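Local coordinates for heme-binding protein A / AI-2 binding protein A (Helicobacter pylori SS1, PDB 6OFQ) that probably serves as the periplasmic substrate-binding protein of a peptide ABC transporter, delivering captured peptides such as the bound STSA to the membrane permease, at residues M147-S150 with H151-S155; K189-A192 with D193-Q197; K414-L418 with G419-M423. All coordinates share one frame; numbering follows the deposited sequence.

Contact 1: M147-S150 with H151-S155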
loop_
_atom_site.group_PDB
_atom_site.type_symbol
_atom_site.label_atom_id
_atom_site.label_comp_id
_atom_site.label_asym_id
_atom_site.label_seq_id
_atom_site.Cartn_x
_atom_site.Cartn_y
_atom_site.Cartn_z
ATOM N N MET A 147 -7.349 10.819 0.484
ATOM C CA MET A 147 -6.709 11.644 -0.532
ATOM C C MET A 147 -7.473 12.942 -0.900
ATOM O O MET A 147 -6.984 13.784 -1.660
ATOM C CB MET A 147 -6.417 10.813 -1.795
ATOM C CG MET A 147 -5.356 9.741 -1.574
ATOM S SD MET A 147 -5.115 8.639 -2.976
ATOM C CE MET A 147 -4.667 9.730 -4.317
ATOM N N GLY A 148 -8.733 13.020 -0.526
ATOM C CA GLY A 148 -9.584 14.148 -0.899
ATOM C C GLY A 148 -9.915 14.146 -2.372
ATOM O O GLY A 148 -9.999 15.203 -3.007
ATOM N N MET A 149 -10.136 12.973 -2.934
ATOM C CA MET A 149 -10.475 12.893 -4.356
ATOM C C MET A 149 -11.755 13.673 -4.736
ATOM O O MET A 149 -11.839 14.179 -5.879
ATOM C CB MET A 149 -10.626 11.435 -4.749
ATOM C CG MET A 149 -9.304 10.663 -4.804
ATOM S SD MET A 149 -8.198 11.129 -6.130
ATOM C CE MET A 149 -9.104 10.391 -7.477
ATOM N N SER A 150 -12.688 13.788 -3.802
ATOM C CA SER A 150 -13.882 14.581 -4.123
ATOM C C SER A 150 -13.596 16.068 -4.183
ATOM O O SER A 150 -14.441 16.747 -4.780
ATOM C CB SER A 150 -14.957 14.353 -3.060
ATOM O OG SER A 150 -15.464 13.023 -3.139
ATOM N N HIS A 151 -12.561 16.605 -3.549
ATOM C CA HIS A 151 -12.064 17.954 -3.721
ATOM C C HIS A 151 -11.344 18.144 -5.044
ATOM O O HIS A 151 -11.258 19.283 -5.525
ATOM C CB HIS A 151 -11.144 18.354 -2.569
ATOM C CG HIS A 151 -11.828 18.223 -1.244
ATOM N ND1 HIS A 151 -13.037 18.832 -0.987
ATOM C CD2 HIS A 151 -11.544 17.459 -0.162
ATOM C CE1 HIS A 151 -13.453 18.477 0.215
ATOM N NE2 HIS A 151 -12.546 17.676 0.747
ATOM N N ILE A 152 -10.639 17.117 -5.493
ATOM C CA ILE A 152 -9.818 17.184 -6.713
ATOM C C ILE A 152 -10.680 17.188 -7.958
ATOM O O ILE A 152 -10.483 17.980 -8.889
ATOM C CB ILE A 152 -8.832 16.011 -6.730
ATOM C CG1 ILE A 152 -7.794 16.169 -5.608
ATOM C CG2 ILE A 152 -8.104 15.839 -8.049
ATOM C CD1 ILE A 152 -6.920 14.948 -5.352
ATOM N N ILE A 153 -11.620 16.261 -8.024
ATOM C CA ILE A 153 -12.452 16.066 -9.212
ATOM C C ILE A 153 -13.704 16.924 -9.146
ATOM O O ILE A 153 -14.485 16.867 -8.184
ATOM C CB ILE A 153 -12.843 14.572 -9.388
ATOM C CG1 ILE A 153 -11.597 13.708 -9.548
ATOM C CG2 ILE A 153 -13.853 14.444 -10.515
ATOM C CD1 ILE A 153 -11.891 12.222 -9.504
ATOM N N LYS A 154 -13.833 17.821 -10.135
ATOM C CA LYS A 154 -15.071 18.613 -10.341
ATOM C C LYS A 154 -16.161 17.794 -10.998
ATOM O O LYS A 154 -17.306 17.830 -10.554
ATOM C CB LYS A 154 -14.741 19.929 -11.035
ATOM C CG LYS A 154 -15.966 20.803 -11.361
ATOM C CD LYS A 154 -15.561 22.112 -12.032
ATOM C CE LYS A 154 -16.824 22.938 -12.216
ATOM N NZ LYS A 154 -16.389 24.321 -12.543
ATOM N N SER A 155 -15.837 17.127 -12.096
ATOM C CA SER A 155 -16.772 16.277 -12.791
ATOM C C SER A 155 -16.117 15.131 -13.520
ATOM O O SER A 155 -14.931 15.194 -13.848
ATOM C CB SER A 155 -17.558 17.119 -13.790
ATOM O OG SER A 155 -16.735 17.712 -14.758
#
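Bends at chi2 (-69°) and chi3 (-73°) of Met-149 bring its SD and CE to the ends of two isoleucines further along the chain. Each of those, Ile-152 and Ile-153, holds CG1 opposite its carbonyl carbon and runs on extended to CD1. The sulfur atom SD of Met-149 lies 4.1 Å from CD1 of Ile-152, while CE of Met-149 reaches CD1 of Ile-153 at 3.9 Å. Both are plain apolar contacts, in which the thioether runs at a slant to the isoleucine branches. CG1 of Ile-152 also rests 3.5 Å from O of Gly-148, and its CD1 lies near the carbonyl of Met-147.

This is a single helical turn, 149-152, entered through a glycine that serves two helices: Gly-148 ends helix 142-147 in a Schellman motif with positive phi, and stands at the N-cap position of the next. O of Gly-148 takes the N-H of Ile-152, N to O 3.2 Å, and a weak bond from N of His-151 at 3.0 Å. One residue on, Ile-153 N donates to Met-149 O at 3.0 Å in a nearly straight bond (167°); Ile-152 N makes a weak second bond to the same oxygen. The imidazole of His-151 lies beside the glycine and meets it obliquely, CD2 of His-151 being 3.9 Å from CA of Gly-148. Beyond the turn the chain enters edge strand 153-160, where a classic beta bulge sets Lys-154 and Ser-155 opposite the single residue Thr-167. Phe-175 of helix 175-178 packs against Met-149 and both isoleucines, and Trp-144 touches Met-149 and Ile-153 while its NE1 is hydrogen-bonded to OG of Ser-150.

Contact 2: K189-A192 with D193-Q197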
loop_
_atom_site.group_PDB
_atom_site.type_symbol
_atom_site.label_atom_id
_atom_site.label_comp_id
_atom_site.label_asym_id
_atom_site.label_seq_id
_atom_site.Cartn_x
_atom_site.Cartn_y
_atom_site.Cartn_z
ATOM N N LYS A 189 -20.431 -2.534 -13.589
ATOM C CA LYS A 189 -21.764 -2.020 -13.291
ATOM C C LYS A 189 -22.880 -3.075 -13.517
ATOM O O LYS A 189 -23.782 -3.107 -12.679
ATOM C CB LYS A 189 -22.014 -0.778 -14.166
ATOM C CG LYS A 189 -23.360 -0.113 -13.888
ATOM C CD LYS A 189 -23.555 0.267 -12.452
ATOM C CE LYS A 189 -24.466 1.463 -12.181
ATOM N NZ LYS A 189 -25.902 1.150 -12.083
ATOM N N ASP A 190 -22.731 -3.841 -14.596
ATOM C CA ASP A 190 -23.720 -4.925 -14.861
ATOM C C ASP A 190 -23.769 -5.907 -13.695
ATOM O O ASP A 190 -24.854 -6.261 -13.168
ATOM C CB ASP A 190 -23.488 -5.591 -16.214
ATOM C CG ASP A 190 -23.749 -4.657 -17.382
ATOM O OD1 ASP A 190 -24.801 -3.994 -17.410
ATOM O OD2 ASP A 190 -22.835 -4.380 -18.173
ATOM N N TYR A 191 -22.581 -6.344 -13.236
ATOM C CA TYR A 191 -22.522 -7.258 -12.096
ATOM C C TYR A 191 -23.091 -6.633 -10.818
ATOM O O TYR A 191 -23.887 -7.206 -10.058
ATOM C CB TYR A 191 -21.090 -7.786 -11.896
ATOM C CG TYR A 191 -20.904 -8.715 -10.705
ATOM C CD1 TYR A 191 -21.643 -9.884 -10.607
ATOM C CD2 TYR A 191 -19.935 -8.498 -9.730
ATOM C CE1 TYR A 191 -21.484 -10.774 -9.586
ATOM C CE2 TYR A 191 -19.710 -9.413 -8.728
ATOM C CZ TYR A 191 -20.487 -10.551 -8.647
ATOM O OH TYR A 191 -20.297 -11.463 -7.625
ATOM N N ALA A 192 -22.715 -5.384 -10.525
ATOM C CA ALA A 192 -23.258 -4.652 -9.398
ATOM C C ALA A 192 -24.798 -4.526 -9.459
ATOM O O ALA A 192 -25.407 -4.716 -8.417
ATOM C CB ALA A 192 -22.641 -3.238 -9.369
ATOM N N ASP A 193 -25.311 -4.246 -10.657
ATOM C CA ASP A 193 -26.773 -4.113 -10.792
ATOM C C ASP A 193 -27.431 -5.480 -10.515
ATOM O O ASP A 193 -28.459 -5.529 -9.822
ATOM C CB ASP A 193 -27.131 -3.640 -12.187
ATOM C CG ASP A 193 -26.841 -2.183 -12.433
ATOM O OD1 ASP A 193 -26.678 -1.457 -11.417
ATOM O OD2 ASP A 193 -26.907 -1.937 -13.650
ATOM N N TYR A 194 -26.844 -6.539 -11.068
ATOM C CA TYR A 194 -27.330 -7.942 -10.853
ATOM C C TYR A 194 -27.395 -8.269 -9.392
ATOM O O TYR A 194 -28.362 -8.784 -8.836
ATOM C CB TYR A 194 -26.515 -8.942 -11.602
ATOM C CG TYR A 194 -26.556 -10.374 -11.146
ATOM C CD1 TYR A 194 -27.424 -11.277 -11.771
ATOM C CD2 TYR A 194 -25.567 -10.860 -10.308
ATOM C CE1 TYR A 194 -27.467 -12.604 -11.373
ATOM C CE2 TYR A 194 -25.586 -12.193 -9.927
ATOM C CZ TYR A 194 -26.539 -13.054 -10.445
ATOM O OH TYR A 194 -26.558 -14.378 -10.033
ATOM N N LEU A 195 -26.328 -8.013 -8.632
ATOM C CA LEU A 195 -26.313 -8.223 -7.161
ATOM C C LEU A 195 -27.306 -7.376 -6.372
ATOM O O LEU A 195 -27.925 -7.784 -5.402
ATOM C CB LEU A 195 -24.907 -8.002 -6.536
ATOM C CG LEU A 195 -23.803 -8.898 -7.040
ATOM C CD1 LEU A 195 -22.488 -8.429 -6.411
ATOM C CD2 LEU A 195 -24.059 -10.334 -6.671
ATOM N N GLU A 196 -27.476 -6.159 -6.840
ATOM C CA GLU A 196 -28.476 -5.285 -6.258
ATOM C C GLU A 196 -29.866 -5.906 -6.438
ATOM O O GLU A 196 -30.544 -5.958 -5.414
ATOM C CB GLU A 196 -28.435 -3.876 -6.830
ATOM C CG GLU A 196 -29.364 -2.920 -6.075
ATOM C CD GLU A 196 -29.028 -1.482 -6.422
ATOM O OE1 GLU A 196 -28.690 -1.220 -7.593
ATOM O OE2 GLU A 196 -28.994 -0.652 -5.485
ATOM N N GLN A 197 -30.200 -6.373 -7.647
ATOM C CA GLN A 197 -31.547 -6.935 -7.951
ATOM C C GLN A 197 -31.765 -8.144 -7.022
ATOM O O GLN A 197 -32.823 -8.330 -6.391
ATOM C CB GLN A 197 -31.701 -7.266 -9.443
ATOM C CG GLN A 197 -31.360 -6.191 -10.480
ATOM C CD GLN A 197 -32.130 -4.893 -10.297
ATOM O OE1 GLN A 197 -31.612 -3.841 -9.919
ATOM N NE2 GLN A 197 -33.391 -4.952 -10.650
HETATM O O HOH W 1 -26.941 -3.415 -15.735
#
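Lys-189 opens the first turn of helix 189-197 and reaches Asp-193, four residues on, twice. O of Lys-189 accepts the N-H of Asp-193, N to O 2.8 Å. The lysine side chain starts with CG opposite the backbone N (chi1 -177°), then bends at chi2 and chi4, placing NZ of Lys-189 2.8 Å from OD1 of Asp-193 in a salt bridge on the syn lone pair. Asp-190 meets the same carboxylate through one water, which donates to OD1 of Asp-190 and, at 2.6 Å, to OD2 of Asp-193; OD1 of Asp-190 is also in a salt bridge with Lys-117. Tyr-191 turns its ring to Leu-195, whose CD1 sits over one face, 3.9 Å from the ring centroid and 22° off the normal, a CH-pi contact. CD1 of Tyr-191 touches CD2 of Tyr-194 obliquely at 4.1 Å, and OH of Tyr-191 is hydrogen-bonded to O of Lys-207. Ala-192, against Phe-121 of helix 116-127, gives its O to N of Glu-196 at 3.0 Å and to the hydroxyl of Tyr-133. With lysine on one oxygen of Asp-193 and water on the other, the carboxylate is held in its rotation; Lys-189 and Lys-117, one on each aspartate, probably offset the like charges, and a water donating to both carboxylates is consistent with both being ionised.

Contact 3: K414-L418 with G419-M423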
loop_
_atom_site.group_PDB
_atom_site.type_symbol
_atom_site.label_atom_id
_atom_site.label_comp_id
_atom_site.label_asym_id
_atom_site.label_seq_id
_atom_site.Cartn_x
_atom_site.Cartn_y
_atom_site.Cartn_z
ATOM N N LYS A 414 -8.091 -2.030 11.547
ATOM C CA LYS A 414 -9.345 -1.377 11.942
ATOM C C LYS A 414 -9.121 -0.462 13.147
ATOM O O LYS A 414 -9.474 0.737 13.174
ATOM C CB LYS A 414 -10.380 -2.466 12.281
ATOM C CG LYS A 414 -11.736 -1.934 12.737
ATOM C CD LYS A 414 -12.741 -2.993 13.219
ATOM C CE LYS A 414 -14.001 -2.270 13.687
ATOM N NZ LYS A 414 -14.681 -1.337 12.714
ATOM N N ARG A 415 -8.447 -0.984 14.178
ATOM C CA ARG A 415 -8.279 -0.243 15.424
ATOM C C ARG A 415 -7.353 0.952 15.232
ATOM O O ARG A 415 -7.646 2.034 15.725
ATOM C CB ARG A 415 -7.744 -1.129 16.524
ATOM C CG ARG A 415 -8.683 -2.251 16.894
ATOM C CD ARG A 415 -8.133 -3.095 18.021
ATOM N NE ARG A 415 -9.068 -4.151 18.472
ATOM C CZ ARG A 415 -10.062 -3.955 19.321
ATOM N NH1 ARG A 415 -10.340 -2.770 19.832
ATOM N NH2 ARG A 415 -10.837 -4.985 19.674
ATOM N N THR A 416 -6.229 0.803 14.495
ATOM C CA THR A 416 -5.373 1.948 14.232
ATOM C C THR A 416 -6.075 2.969 13.303
ATOM O O THR A 416 -5.895 4.172 13.459
ATOM C CB THR A 416 -3.994 1.512 13.635
ATOM O OG1 THR A 416 -4.194 0.794 12.401
ATOM C CG2 THR A 416 -3.150 0.735 14.636
ATOM N N GLY A 417 -6.881 2.482 12.358
ATOM C CA GLY A 417 -7.635 3.412 11.519
ATOM C C GLY A 417 -8.563 4.341 12.277
ATOM O O GLY A 417 -8.906 5.413 11.821
ATOM N N LEU A 418 -9.060 3.832 13.401
ATOM C CA LEU A 418 -9.966 4.538 14.319
ATOM C C LEU A 418 -9.286 5.315 15.407
ATOM O O LEU A 418 -9.946 5.856 16.315
ATOM C CB LEU A 418 -11.000 3.579 14.876
ATOM C CG LEU A 418 -11.947 2.981 13.865
ATOM C CD1 LEU A 418 -12.903 1.993 14.512
ATOM C CD2 LEU A 418 -12.731 4.069 13.141
ATOM N N GLY A 419 -7.939 5.332 15.444
ATOM C CA GLY A 419 -7.208 6.095 16.429
ATOM C C GLY A 419 -7.119 5.464 17.811
ATOM O O GLY A 419 -6.862 6.203 18.766
ATOM N N GLU A 420 -7.310 4.151 17.919
ATOM C CA GLU A 420 -7.322 3.529 19.231
ATOM C C GLU A 420 -5.953 3.507 19.895
ATOM O O GLU A 420 -5.819 3.445 21.129
ATOM C CB GLU A 420 -7.908 2.115 19.162
ATOM C CG GLU A 420 -9.371 2.158 18.823
ATOM C CD GLU A 420 -10.043 0.809 18.804
ATOM O OE1 GLU A 420 -9.452 -0.175 19.270
ATOM O OE2 GLU A 420 -11.164 0.730 18.277
ATOM N N HIS A 421 -4.895 3.503 19.065
ATOM C CA HIS A 421 -3.548 3.362 19.602
ATOM C C HIS A 421 -3.055 4.672 20.194
ATOM O O HIS A 421 -3.511 5.767 19.848
ATOM C CB HIS A 421 -2.595 3.006 18.458
ATOM C CG HIS A 421 -2.622 3.945 17.305
ATOM N ND1 HIS A 421 -3.732 4.039 16.495
ATOM C CD2 HIS A 421 -1.746 4.898 16.892
ATOM C CE1 HIS A 421 -3.530 4.990 15.607
ATOM N NE2 HIS A 421 -2.341 5.504 15.803
ATOM N N GLU A 422 -1.987 4.524 20.976
ATOM C CA GLU A 422 -1.124 5.628 21.433
ATOM C C GLU A 422 0.107 5.601 20.549
ATOM O O GLU A 422 0.457 6.595 19.919
ATOM C CB GLU A 422 -0.798 5.514 22.929
ATOM C CG GLU A 422 -1.992 5.680 23.863
ATOM C CD GLU A 422 -1.506 5.509 25.282
ATOM O OE1 GLU A 422 -0.748 6.310 25.862
ATOM O OE2 GLU A 422 -1.898 4.482 25.822
ATOM N N MET A 423 0.860 4.516 20.606
ATOM C CA MET A 423 1.935 4.207 19.660
ATOM C C MET A 423 1.572 2.941 18.862
ATOM O O MET A 423 0.903 2.023 19.377
ATOM C CB MET A 423 3.229 3.963 20.425
ATOM C CG MET A 423 3.566 5.069 21.405
ATOM S SD MET A 423 5.219 4.972 22.105
ATOM C CE MET A 423 5.205 3.319 22.697
HETATM O O HOH W 2 -12.875 -0.688 20.259
#
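A Schellman motif closes helix 409-417, with Gly-419 in positive phi at the turn. Glu-420 N donates to O of Arg-415 at 3.1 Å (165°), the bond that spans five residues. Gly-419 N reaches O of Thr-416 at 3.1 Å, but comes from above the carbonyl plane. A salt bridge spans the same turn. The chain of Arg-415, extended from CG to NE, sends NH1 to OE1 of Glu-420 at 2.8 Å; the oxygen lies at the guanidinium edge, in its plane, and uses its syn lone pair, though the two flat groups are 67° apart. A water donates to OE2 of Glu-420 and weakly accepts from NH1. With CG between backbone N and carbonyl carbon (chi1 54°), His-421 presents its ring edge to Thr-416, CE1 of His-421 lying 3.3 Å from O of Thr-416. ND1 is buried against CA of Thr-416 with no polar partner, whereas NE2 is hydrogen-bonded to O of Gly-456. Phe-378 of strand 373-380 packs on Thr-416 and His-421, Tyr-407 of strand 400-407 touches Arg-415, and Lys-302 NZ is hydrogen-bonded to the carbonyl oxygens of Gly-419 and His-421 as the chain runs into strand 423-429.

In the fold
All three are local contacts within one chain, and none touches another: the centres of contacts 1 and 2, and of 1 and 3, lie about 26 Å apart, those of 2 and 3 about 34 Å. Contact 1 is the buried one, its side-chain chemistry apolar, sulfur and methyl packing on a backbone-bonded turn where a short helix hands over to an antiparallel sheet. Contacts 2 and 3 are partly buried and add a salt bridge and a bridging water, though contact 2 also has an apolar, aromatic side. Contact 2 lies wholly within a regular helix, whereas contact 3 leaves its helix for strand 423-429 of the seven-stranded mixed sheet. Contacts 1 and 3 both use a Schellman glycine.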